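Irisin (Homo sapiens, PDB 4LSD) is a fibronectin type III myokine thought to be released by exercising muscle and to drive browning of white adipose tissue by raising UCP1 expression. Local coordinates at residues R12-A16 / N17-V21. Residues are numbered along the deposited sequence; the frame is centred on the assembly and turned at random.
Sequences RHLKA and NSAVV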
ATOM      1  N   ARG A  12      -8.181 -14.490  -0.678  1.00 55.35           N
ATOM      2  CA  ARG A  12      -7.865 -15.624  -1.545  1.00 53.77           C
ATOM      3  C   ARG A  12      -6.383 -15.722  -1.877  1.00 54.86           C
ATOM      4  O   ARG A  12      -5.595 -14.841  -1.523  1.00 55.19           O
ATOM      5  CB  ARG A  12      -8.696 -15.564  -2.833  1.00 51.66           C
ATOM      6  CG  ARG A  12      -9.056 -14.161  -3.290  1.00 54.00           C
ATOM      7  CD  ARG A  12      -9.963 -14.233  -4.502  1.00 57.36           C
ATOM      8  NE  ARG A  12     -11.336 -13.806  -4.238  1.00 59.05           N
ATOM      9  CZ  ARG A  12     -12.396 -14.283  -4.890  1.00 53.52           C
ATOM     10  NH1 ARG A  12     -12.229 -15.206  -5.828  1.00 46.38           N
ATOM     11  NH2 ARG A  12     -13.613 -13.818  -4.631  1.00 50.45           N
ATOM     12  N   HIS A  13      -6.013 -16.813  -2.543  1.00 56.86           N
ATOM     13  CA  HIS A  13      -4.632 -17.054  -2.940  1.00 57.39           C
ATOM     14  C   HIS A  13      -3.694 -16.667  -1.798  1.00 55.80           C
ATOM     15  O   HIS A  13      -2.766 -15.875  -1.959  1.00 58.79           O
ATOM     16  CB  HIS A  13      -4.338 -16.262  -4.216  1.00 55.89           C
ATOM     17  CG  HIS A  13      -5.259 -16.601  -5.349  1.00 53.05           C
ATOM     18  ND1 HIS A  13      -5.326 -17.866  -5.895  1.00 50.57           N
ATOM     19  CD2 HIS A  13      -6.178 -15.856  -6.013  1.00 55.51           C
ATOM     20  CE1 HIS A  13      -6.246 -17.888  -6.843  1.00 53.90           C
ATOM     21  NE2 HIS A  13      -6.780 -16.682  -6.935  1.00 53.69           N
ATOM     22  N   LEU A  14      -3.967 -17.244  -0.633  1.00 55.46           N
ATOM     23  CA  LEU A  14      -3.203 -16.991   0.577  1.00 54.35           C
ATOM     24  C   LEU A  14      -1.910 -17.802   0.629  1.00 54.45           C
ATOM     25  O   LEU A  14      -1.935 -19.021   0.772  1.00 59.18           O
ATOM     26  CB  LEU A  14      -4.078 -17.299   1.800  1.00 51.49           C
ATOM     27  CG  LEU A  14      -3.510 -17.074   3.206  1.00 58.02           C
ATOM     28  CD1 LEU A  14      -3.193 -15.594   3.411  1.00 54.45           C
ATOM     29  CD2 LEU A  14      -4.524 -17.540   4.252  1.00 53.42           C
ATOM     30  N   LYS A  15      -0.780 -17.109   0.513  1.00 54.43           N
ATOM     31  CA  LYS A  15       0.534 -17.741   0.547  1.00 53.69           C
ATOM     32  C   LYS A  15       1.280 -17.411   1.830  1.00 55.54           C
ATOM     33  O   LYS A  15       0.842 -16.590   2.629  1.00 56.57           O
ATOM     34  CB  LYS A  15       1.385 -17.286  -0.641  1.00 53.65           C
ATOM     35  CG  LYS A  15       1.306 -18.169  -1.888  1.00 59.39           C
ATOM     36  CD  LYS A  15      -0.038 -18.081  -2.604  1.00 61.11           C
ATOM     37  CE  LYS A  15      -0.191 -16.791  -3.419  1.00 68.71           C
ATOM     38  NZ  LYS A  15      -0.073 -16.991  -4.901  1.00 59.46           N
ATOM     39  N   ALA A  16       2.428 -18.047   2.008  1.00 56.59           N
ATOM     40  CA  ALA A  16       3.253 -17.836   3.190  1.00 57.94           C
ATOM     41  C   ALA A  16       3.652 -16.381   3.430  1.00 56.39           C
ATOM     42  O   ALA A  16       3.793 -15.953   4.572  1.00 57.14           O
ATOM     43  CB  ALA A  16       4.506 -18.698   3.095  1.00 55.67           C
ATOM     44  N   ASN A  17       3.836 -15.626   2.353  1.00 55.82           N
ATOM     45  CA  ASN A  17       4.268 -14.238   2.470  1.00 53.47           C
ATOM     46  C   ASN A  17       3.386 -13.242   1.739  1.00 51.09           C
ATOM     47  O   ASN A  17       3.759 -12.076   1.591  1.00 45.71           O
ATOM     48  CB  ASN A  17       5.695 -14.103   1.936  1.00 56.28           C
ATOM     49  CG  ASN A  17       6.697 -14.980   2.692  1.00 61.21           C
ATOM     50  OD1 ASN A  17       6.958 -14.771   3.880  1.00 56.80           O
ATOM     51  ND2 ASN A  17       7.268 -15.964   1.998  1.00 61.01           N
ATOM     52  N   SER A  18       2.226 -13.689   1.272  1.00 48.50           N
ATOM     53  CA  SER A  18       1.337 -12.797   0.545  1.00 46.61           C
ATOM     54  C   SER A  18      -0.089 -13.307   0.537  1.00 46.99           C
ATOM     55  O   SER A  18      -0.351 -14.466   0.858  1.00 47.91           O
ATOM     56  CB  SER A  18       1.806 -12.655  -0.896  1.00 48.79           C
ATOM     57  OG  SER A  18       1.637 -13.875  -1.590  1.00 52.35           O
ATOM     58  N   ALA A  19      -1.010 -12.426   0.164  1.00 43.86           N
ATOM     59  CA  ALA A  19      -2.425 -12.767   0.073  1.00 43.10           C
ATOM     60  C   ALA A  19      -3.103 -11.701  -0.762  1.00 43.95           C
ATOM     61  O   ALA A  19      -2.535 -10.635  -0.992  1.00 47.42           O
ATOM     62  CB  ALA A  19      -3.063 -12.830   1.462  1.00 41.68           C
ATOM     63  N   VAL A  20      -4.312 -12.003  -1.221  1.00 42.39           N
ATOM     64  CA  VAL A  20      -5.105 -11.077  -2.017  1.00 37.46           C
ATOM     65  C   VAL A  20      -6.436 -10.905  -1.292  1.00 36.52           C
ATOM     66  O   VAL A  20      -7.017 -11.883  -0.825  1.00 38.25           O
ATOM     67  CB  VAL A  20      -5.378 -11.620  -3.439  1.00 36.25           C
ATOM     68  CG1 VAL A  20      -6.293 -10.651  -4.187  1.00 36.39           C
ATOM     69  CG2 VAL A  20      -4.065 -11.800  -4.203  1.00 33.34           C
ATOM     70  N   VAL A  21      -6.907  -9.666  -1.195  1.00 35.63           N
ATOM     71  CA  VAL A  21      -8.157  -9.345  -0.513  1.00 37.05           C
ATOM     72  C   VAL A  21      -9.175  -8.889  -1.537  1.00 39.35           C
ATOM     73  O   VAL A  21      -8.845  -8.099  -2.413  1.00 44.36           O
ATOM     74  CB  VAL A  21      -7.952  -8.194   0.501  1.00 39.51           C
ATOM     75  CG1 VAL A  21      -9.261  -7.859   1.211  1.00 38.82           C
ATOM     76  CG2 VAL A  21      -6.882  -8.576   1.501  1.00 41.06           C
TER
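Arg12 and Val20 form an antiparallel hydrogen-bonded pair at the start of a tight hairpin connection: Arg12 N donates to Val20 O at 2.9 Å, and Val20 N returns a bond to Arg12 O at 3.1 Å. Both side chains lie on the same face of the sheet, where the methylene CG of Arg12 comes 4.5 Å from CB of Val20, and NE of Arg12 makes a weak hydrogen bond with Ser22 OG further along the opposing strand. His13 then adopts a positive phi (42°), and together with Leu14 it faces the single residue Ala19, so the chain swells here in the manner of a beta bulge. Leu14 curls back over this step: with CG opposite the backbone N about the first side-chain bond (chi1 -178°), its CD1 methyl presses on CB of Ala19 at 3.4 Å, tighter than ordinary apolar contact. Pairing resumes at Lys15, whose N donates to Ser18 O at 2.7 Å, while Ser18 N reaches Lys15 O only through a weak 3.5 Å bond. The Lys15 side chain begins against the serine, its CB 3.5 Å from OG of Ser18. Ala16 and Asn17 fill the two-residue reversal between these partners, and their backbone angles resemble a type I beta turn.

In the fibronectin type III domain this is the link from strand 9-12, at one edge of the three-stranded sheet, to strand 19-24 in its middle. Strand 58-61 flanks the latter on its other side, bonding through Leu61 to Ala19 and through Cys59 to Val21, while Val11 of strand 9-12 touches the Ala19 side chain and Val9 touches that of Val21.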